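Local coordinates for protein cystathionine gamma-synthase (Xanthomonas oryzae pv. oryzae KACC 10331, PDB 6LD7) that probably joins an activated homoserine to cysteine to form cystathionine in methionine biosynthesis, using pyridoxal 5'-phosphate as cofactor, at residues C[86-91]-C[113-118]; C[106-111]-C[151-156]. The protein carries 1 engineered substitution. All coordinates share one frame; numbering follows the deposited sequence.

Interaction 1: C[86-91]-C[113-118]; sequences TGMGAI and GGSWRL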
ATOM      1  N   THR C  86       9.375   1.017 -15.550  1.00 26.44           N
ATOM      2  CA  THR C  86      10.557   1.871 -15.336  1.00 25.66           C
ATOM      3  C   THR C  86      10.729   2.858 -16.465  1.00 25.25           C
ATOM      4  O   THR C  86      10.120   2.684 -17.599  1.00 24.50           O
ATOM      5  CB  THR C  86      11.805   0.983 -15.256  1.00 29.52           C
ATOM      6  OG1 THR C  86      12.118   0.370 -16.502  1.00 28.08           O
ATOM      7  CG2 THR C  86      11.660  -0.132 -14.234  1.00 28.69           C
ATOM      8  N   GLY C  87      11.553   3.852 -16.231  1.00 25.56           N
ATOM      9  CA  GLY C  87      11.962   4.784 -17.321  1.00 27.50           C
ATOM     10  C   GLY C  87      12.654   4.050 -18.460  1.00 25.61           C
ATOM     11  O   GLY C  87      12.371   4.314 -19.625  1.00 27.70           O
ATOM     12  N   MET C  88      13.549   3.131 -18.144  1.00 26.65           N
ATOM     13  CA  MET C  88      14.212   2.333 -19.206  1.00 27.47           C
ATOM     14  C   MET C  88      13.151   1.575 -20.005  1.00 25.59           C
ATOM     15  O   MET C  88      13.365   1.361 -21.152  1.00 25.47           O
ATOM     16  CB  MET C  88      15.223   1.317 -18.672  1.00 27.59           C
ATOM     17  CG  MET C  88      16.556   1.964 -18.204  1.00 30.24           C
ATOM     18  SD  MET C  88      17.264   3.125 -19.448  1.00 31.51           S
ATOM     19  CE  MET C  88      17.067   2.079 -20.876  1.00 31.09           C
ATOM     20  N   GLY C  89      12.090   1.092 -19.372  1.00 25.53           N
ATOM     21  CA  GLY C  89      11.004   0.405 -20.080  1.00 23.77           C
ATOM     22  C   GLY C  89      10.292   1.312 -21.037  1.00 24.86           C
ATOM     23  O   GLY C  89       9.842   0.855 -22.058  1.00 24.96           O
ATOM     24  N   ALA C  90      10.174   2.587 -20.696  1.00 24.56           N
ATOM     25  CA  ALA C  90       9.609   3.596 -21.602  1.00 26.56           C
ATOM     26  C   ALA C  90      10.483   3.750 -22.859  1.00 23.87           C
ATOM     27  O   ALA C  90       9.922   3.770 -23.938  1.00 23.46           O
ATOM     28  CB  ALA C  90       9.436   4.924 -20.874  1.00 27.66           C
ATOM     29  N   ILE C  91      11.782   3.799 -22.710  1.00 23.35           N
ATOM     30  CA  ILE C  91      12.743   3.821 -23.833  1.00 26.21           C
ATOM     31  C   ILE C  91      12.635   2.524 -24.641  1.00 26.12           C
ATOM     32  O   ILE C  91      12.435   2.587 -25.871  1.00 24.34           O
ATOM     33  CB  ILE C  91      14.167   4.109 -23.332  1.00 27.15           C
ATOM     34  CG1 ILE C  91      14.162   5.519 -22.753  1.00 30.58           C
ATOM     35  CG2 ILE C  91      15.154   3.989 -24.493  1.00 32.21           C
ATOM     36  CD1 ILE C  91      15.361   5.838 -21.958  1.00 28.50           C
ATOM     37  N   GLY C 113      23.548   7.034 -19.616  1.00 33.77           N
ATOM     38  CA  GLY C 113      24.305   5.770 -19.662  1.00 32.53           C
ATOM     39  C   GLY C 113      23.362   4.532 -19.769  1.00 33.98           C
ATOM     40  O   GLY C 113      23.715   3.611 -20.550  1.00 33.08           O
ATOM     41  N   GLY C 114      22.186   4.501 -19.097  1.00 33.38           N
ATOM     42  CA  GLY C 114      21.263   3.343 -19.211  1.00 32.97           C
ATOM     43  C   GLY C 114      20.678   3.298 -20.622  1.00 30.58           C
ATOM     44  O   GLY C 114      20.532   2.216 -21.234  1.00 28.53           O
ATOM     45  N   SER C 115      20.512   4.461 -21.226  1.00 30.13           N
ATOM     46  CA  SER C 115      19.975   4.571 -22.600  1.00 28.96           C
ATOM     47  C   SER C 115      21.062   4.024 -23.519  1.00 30.52           C
ATOM     48  O   SER C 115      20.754   3.107 -24.309  1.00 30.07           O
ATOM     49  CB  SER C 115      19.566   6.003 -22.943  1.00 31.50           C
ATOM     50  OG  SER C 115      18.554   6.495 -22.052  1.00 31.37           O
ATOM     51  N   TRP C 116      22.307   4.482 -23.367  1.00 33.13           N
ATOM     52  CA  TRP C 116      23.459   3.975 -24.193  1.00 35.30           C
ATOM     53  C   TRP C 116      23.591   2.430 -24.051  1.00 32.42           C
ATOM     54  O   TRP C 116      23.835   1.759 -25.076  1.00 30.77           O
ATOM     55  CB  TRP C 116      24.806   4.667 -23.844  1.00 35.06           C
ATOM     56  CG  TRP C 116      25.052   5.849 -24.728  1.00 47.55           C
ATOM     57  CD1 TRP C 116      25.034   7.201 -24.391  1.00 53.29           C
ATOM     58  CD2 TRP C 116      25.251   5.789 -26.162  1.00 53.95           C
ATOM     59  NE1 TRP C 116      25.178   7.969 -25.529  1.00 49.97           N
ATOM     60  CE2 TRP C 116      25.288   7.135 -26.628  1.00 52.46           C
ATOM     61  CE3 TRP C 116      25.365   4.741 -27.091  1.00 48.79           C
ATOM     62  CZ2 TRP C 116      25.551   7.420 -27.972  1.00 54.66           C
ATOM     63  CZ3 TRP C 116      25.517   5.044 -28.419  1.00 47.54           C
ATOM     64  CH2 TRP C 116      25.653   6.362 -28.847  1.00 52.80           C
ATOM     65  N   ARG C 117      23.535   1.895 -22.821  1.00 31.52           N
ATOM     66  CA  ARG C 117      23.709   0.425 -22.559  1.00 35.97           C
ATOM     67  C   ARG C 117      22.652  -0.348 -23.361  1.00 34.49           C
ATOM     68  O   ARG C 117      23.012  -1.305 -24.098  1.00 32.71           O
ATOM     69  CB  ARG C 117      23.638   0.214 -21.058  1.00 38.63           C
ATOM     70  CG  ARG C 117      23.430  -1.231 -20.640  1.00 44.45           C
ATOM     71  CD  ARG C 117      23.353  -1.487 -19.159  1.00 41.68           C
ATOM     72  NE  ARG C 117      22.456  -0.748 -18.220  1.00 53.93           N
ATOM     73  CZ  ARG C 117      21.167  -0.179 -18.323  1.00 60.34           C
ATOM     74  NH1 ARG C 117      20.317  -0.027 -19.422  1.00 45.17           N
ATOM     75  NH2 ARG C 117      20.760   0.277 -17.138  1.00 46.75           N
ATOM     76  N   LEU C 118      21.400   0.133 -23.328  1.00 33.22           N
ATOM     77  CA  LEU C 118      20.283  -0.528 -24.026  1.00 33.46           C
ATOM     78  C   LEU C 118      20.471  -0.386 -25.544  1.00 35.16           C
ATOM     79  O   LEU C 118      20.415  -1.448 -26.274  1.00 31.47           O
ATOM     80  CB  LEU C 118      18.926  -0.004 -23.538  1.00 32.47           C
ATOM     81  CG  LEU C 118      17.746  -0.606 -24.294  1.00 33.74           C
ATOM     82  CD1 LEU C 118      17.740  -2.152 -24.190  1.00 35.18           C
ATOM     83  CD2 LEU C 118      16.441  -0.019 -23.825  1.00 34.29           C
TER
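Gly114 meets the side chain of Met88 with bare backbone. The thioether sulfur SD of Met88 lies 3.6 Å from Gly114 C, and the methyl beyond it, Met88 CE, is 3.5 Å from Gly114 O. In the methionine chain chi2 (-49°) turns SD and chi3 (-46°) turns CE, so that the methyl curls back toward its own backbone while facing Gly114 and Leu118. At Ser115 the contact passes to Ile91, whose CD1 touches the hydroxyl OG at 3.3 Å; this is a polar atom against a methyl, and no hydrogen bond joins the two segments.

Between helices 87-98 and 113-124 Met88 acts as a knob in a hole formed by Gly114, Ser115, Arg117 and Leu118. Between the short segments the axes come within 10.5 Å and cross at -45°. Residues 86-91 form the phosphate-binding start of their helix in this PLP-dependent fold. The backbone nitrogens of Gly87 and Met88 donate to the phosphate of the cofactor-modified lysine at position 209, and Thr86 is the N-cap, its OG1 accepting from Gly89 N at 3.0 Å.

Arg117, three residues after Gly114, turns its guanidinium back over Gly114 CA, which lies beneath one face toward the rim. Met88 CE comes to the guanidinium edge, near its plane, 4.1 Å from Arg117 NH1. Arg59 of the second subunit also packs on Met88 and places a like charge close to Arg117.

Leu118 finishes the contact with its CD2 methyl, 3.7 Å from Met88 CE, the two side chains sliding past each other in opposite directions. Leu118 CD2 also reaches Ile91 CG2, more loosely, at 4.3 Å. Beyond the segment, Leu118 packs on Asn92 and Leu95 of helix 87-98 and on Ala239 of the second subunit.

Interaction 2: C[106-111]-C[151-156]; sequences VVPHDA and LVLIET
Two neighbouring parallel strands of the large mixed sheet, 104-108 and 151-155, are joined at Val106 and Val152. Val106 uses both its backbone polar atoms, as one partner of a parallel bridge does: its N donates to Leu151 O at 2.9 Å, and its O accepts from Leu153 N, also at 2.9 Å. Both bonds are close to straight (167° and 173°). The valine side chains leave the same face of the sheet side by side and point the same way, with Val106 CB 4.0 Å from Val152 CG2.

Further along, Pro108 has no N-H to offer Leu153 O, and its ring carbon CD sits there instead, 3.1 Å from that oxygen. The ring crosses the Leu153 side chain at about a right angle, Pro108 CD lying 4.0 Å from Leu153 CG. By this point the strands have drawn apart, Pro108 CA standing 6.6 Å from Ile154 CA.

This is the cofactor-binding domain of a fold-type I PLP enzyme, whose central sheet carries helices on its faces. Strand 151-155 lies between 104-108 and 180-184, while strand 129-133 flanks 104-108 on its other side. Leu153 packs on Phe119 of helix 113-124, and Ile154 on helix 167-176.

After Pro108 the chain makes a type I turn to Ala111, and the contact passes to Glu155. With CG anti to the backbone N (chi1 -177°) and an extended chain beyond it, the glutamate reaches across to the turn. Glu155 OE2 lies 3.4 Å from Ala111 CA and accepts a hydrogen bond from Tyr112 N, just after the turn. The other oxygen, Glu155 OE1, is hydrogen-bonded at 2.6 Å to a water that also binds Asp110 O, inside the turn.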
ATOM      1  N   VAL C 106      19.253   7.892 -34.259  1.00 31.04           N
ATOM      2  CA  VAL C 106      20.261   8.893 -33.882  1.00 29.92           C
ATOM      3  C   VAL C 106      20.160   9.152 -32.386  1.00 29.39           C
ATOM      4  O   VAL C 106      19.106   9.420 -31.924  1.00 26.47           O
ATOM      5  CB  VAL C 106      20.048  10.191 -34.671  1.00 29.63           C
ATOM      6  CG1 VAL C 106      21.128  11.173 -34.313  1.00 31.48           C
ATOM      7  CG2 VAL C 106      20.019   9.908 -36.149  1.00 31.54           C
ATOM      8  N   VAL C 107      21.288   9.099 -31.700  1.00 29.85           N
ATOM      9  CA  VAL C 107      21.427   9.223 -30.228  1.00 31.84           C
ATOM     10  C   VAL C 107      22.395  10.347 -29.933  1.00 31.34           C
ATOM     11  O   VAL C 107      23.458  10.391 -30.530  1.00 31.98           O
ATOM     12  CB  VAL C 107      22.001   7.897 -29.716  1.00 32.74           C
ATOM     13  CG1 VAL C 107      22.281   7.969 -28.271  1.00 37.89           C
ATOM     14  CG2 VAL C 107      20.981   6.837 -30.009  1.00 38.29           C
ATOM     15  N   PRO C 108      22.117  11.200 -28.936  1.00 31.33           N
ATOM     16  CA  PRO C 108      23.077  12.195 -28.497  1.00 30.79           C
ATOM     17  C   PRO C 108      24.326  11.511 -27.947  1.00 33.08           C
ATOM     18  O   PRO C 108      24.164  10.559 -27.247  1.00 30.86           O
ATOM     19  CB  PRO C 108      22.388  12.946 -27.354  1.00 31.35           C
ATOM     20  CG  PRO C 108      20.926  12.662 -27.603  1.00 32.39           C
ATOM     21  CD  PRO C 108      20.862  11.251 -28.186  1.00 31.56           C
ATOM     22  N   HIS C 109      25.492  12.085 -28.217  1.00 31.57           N
ATOM     23  CA  HIS C 109      26.799  11.653 -27.693  1.00 34.13           C
ATOM     24  C   HIS C 109      26.740  11.580 -26.166  1.00 35.95           C
ATOM     25  O   HIS C 109      27.374  10.752 -25.601  1.00 38.14           O
ATOM     26  CB  HIS C 109      27.851  12.558 -28.342  1.00 38.41           C
ATOM     27  CG  HIS C 109      27.933  13.930 -27.733  1.00 42.55           C
ATOM     28  ND1 HIS C 109      26.850  14.867 -27.731  1.00 45.63           N
ATOM     29  CD2 HIS C 109      28.903  14.490 -26.986  1.00 45.05           C
ATOM     30  CE1 HIS C 109      27.199  15.926 -27.033  1.00 45.86           C
ATOM     31  NE2 HIS C 109      28.433  15.707 -26.554  1.00 42.28           N
ATOM     32  N   ASP C 110      26.008  12.426 -25.469  1.00 34.80           N
ATOM     33  CA  ASP C 110      26.103  12.470 -23.989  1.00 35.54           C
ATOM     34  C   ASP C 110      24.784  11.936 -23.369  1.00 38.11           C
ATOM     35  O   ASP C 110      24.436  12.328 -22.278  1.00 35.06           O
ATOM     36  CB  ASP C 110      26.433  13.913 -23.582  1.00 36.06           C
ATOM     37  CG  ASP C 110      25.435  14.973 -24.051  1.00 36.73           C
ATOM     38  OD1 ASP C 110      24.499  14.623 -24.769  1.00 34.20           O
ATOM     39  OD2 ASP C 110      25.614  16.191 -23.676  1.00 38.66           O
ATOM     40  N   ALA C 111      23.982  11.159 -24.086  1.00 37.26           N
ATOM     41  CA  ALA C 111      22.704  10.636 -23.513  1.00 41.74           C
ATOM     42  C   ALA C 111      22.979   9.824 -22.214  1.00 35.11           C
ATOM     43  O   ALA C 111      24.045   9.261 -22.083  1.00 33.05           O
ATOM     44  CB  ALA C 111      21.994   9.756 -24.539  1.00 41.76           C
ATOM     45  N   LEU C 151      14.468   7.576 -36.490  1.00 26.61           N
ATOM     46  CA  LEU C 151      14.101   8.156 -35.182  1.00 28.04           C
ATOM     47  C   LEU C 151      15.312   8.901 -34.705  1.00 25.67           C
ATOM     48  O   LEU C 151      16.407   8.324 -34.824  1.00 28.73           O
ATOM     49  CB  LEU C 151      13.766   6.998 -34.194  1.00 28.12           C
ATOM     50  CG  LEU C 151      13.377   7.393 -32.773  1.00 28.78           C
ATOM     51  CD1 LEU C 151      12.149   8.264 -32.829  1.00 31.64           C
ATOM     52  CD2 LEU C 151      13.074   6.122 -31.949  1.00 30.04           C
ATOM     53  N   VAL C 152      15.076  10.034 -34.063  1.00 27.96           N
ATOM     54  CA  VAL C 152      16.117  10.851 -33.397  1.00 28.87           C
ATOM     55  C   VAL C 152      15.708  11.046 -31.966  1.00 26.57           C
ATOM     56  O   VAL C 152      14.598  11.484 -31.735  1.00 27.07           O
ATOM     57  CB  VAL C 152      16.246  12.225 -34.077  1.00 28.55           C
ATOM     58  CG1 VAL C 152      17.244  13.075 -33.337  1.00 29.36           C
ATOM     59  CG2 VAL C 152      16.575  12.073 -35.520  1.00 30.46           C
ATOM     60  N   LEU C 153      16.612  10.744 -31.075  1.00 27.06           N
ATOM     61  CA  LEU C 153      16.421  10.923 -29.628  1.00 28.77           C
ATOM     62  C   LEU C 153      17.092  12.257 -29.246  1.00 28.97           C
ATOM     63  O   LEU C 153      18.316  12.453 -29.553  1.00 28.72           O
ATOM     64  CB  LEU C 153      17.008   9.746 -28.831  1.00 28.13           C
ATOM     65  CG  LEU C 153      17.203   9.987 -27.327  1.00 31.39           C
ATOM     66  CD1 LEU C 153      15.876  10.043 -26.639  1.00 31.98           C
ATOM     67  CD2 LEU C 153      18.043   8.883 -26.679  1.00 33.70           C
ATOM     68  N   ILE C 154      16.358  13.068 -28.485  1.00 28.16           N
ATOM     69  CA  ILE C 154      16.899  14.278 -27.855  1.00 26.94           C
ATOM     70  C   ILE C 154      16.804  14.154 -26.354  1.00 25.44           C
ATOM     71  O   ILE C 154      15.724  13.834 -25.857  1.00 28.08           O
ATOM     72  CB  ILE C 154      16.125  15.484 -28.330  1.00 28.25           C
ATOM     73  CG1 ILE C 154      16.098  15.575 -29.834  1.00 29.81           C
ATOM     74  CG2 ILE C 154      16.633  16.733 -27.674  1.00 29.14           C
ATOM     75  CD1 ILE C 154      15.146  16.583 -30.300  1.00 32.73           C
ATOM     76  N   GLU C 155      17.860  14.497 -25.647  1.00 25.78           N
ATOM     77  CA  GLU C 155      17.804  14.527 -24.167  1.00 28.72           C
ATOM     78  C   GLU C 155      18.321  15.892 -23.735  1.00 28.60           C
ATOM     79  O   GLU C 155      19.581  16.218 -23.825  1.00 26.08           O
ATOM     80  CB  GLU C 155      18.603  13.381 -23.567  1.00 28.98           C
ATOM     81  CG  GLU C 155      18.534  13.299 -22.046  1.00 33.35           C
ATOM     82  CD  GLU C 155      19.445  12.224 -21.479  1.00 35.24           C
ATOM     83  OE1 GLU C 155      19.995  12.513 -20.333  1.00 34.74           O
ATOM     84  OE2 GLU C 155      19.609  11.106 -22.204  1.00 31.27           O
ATOM     85  N   THR C 156      17.391  16.767 -23.362  1.00 27.95           N
ATOM     86  CA  THR C 156      17.805  18.130 -22.972  1.00 27.64           C
ATOM     87  C   THR C 156      17.088  18.562 -21.718  1.00 24.23           C
ATOM     88  O   THR C 156      15.858  18.554 -21.712  1.00 25.01           O
ATOM     89  CB  THR C 156      17.232  19.347 -23.723  1.00 31.24           C
ATOM     90  OG1 THR C 156      16.247  19.260 -24.760  1.00 35.93           O
ATOM     91  CG2 THR C 156      18.245  20.410 -23.864  1.00 23.49           C
TER
HETATM   92  O   HOH W   1      22.452  13.237 -20.646  1.00 32.05           O

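From the N terminus, the chain passes through 86-91, runs along the rest of helix 87-98 into strand 104-108, turns through 106-111 and enters helix 113-124. Interaction 1 closes this loop of 21 intervening residues by bringing the two helix starts together. Interaction 2 opens inside that loop and closes only at 151-156, after helix 113-124, strand 129-133 and helix 138-145, so the two contacts cross without nesting. They also touch: Trp116, from 113-118, packs against the turn of 106-111, its CD1 3.2 Å from Ala111 O. Together they tie the phosphate-binding helix start, its neighbouring helix and two adjacent inner strands of the large sheet.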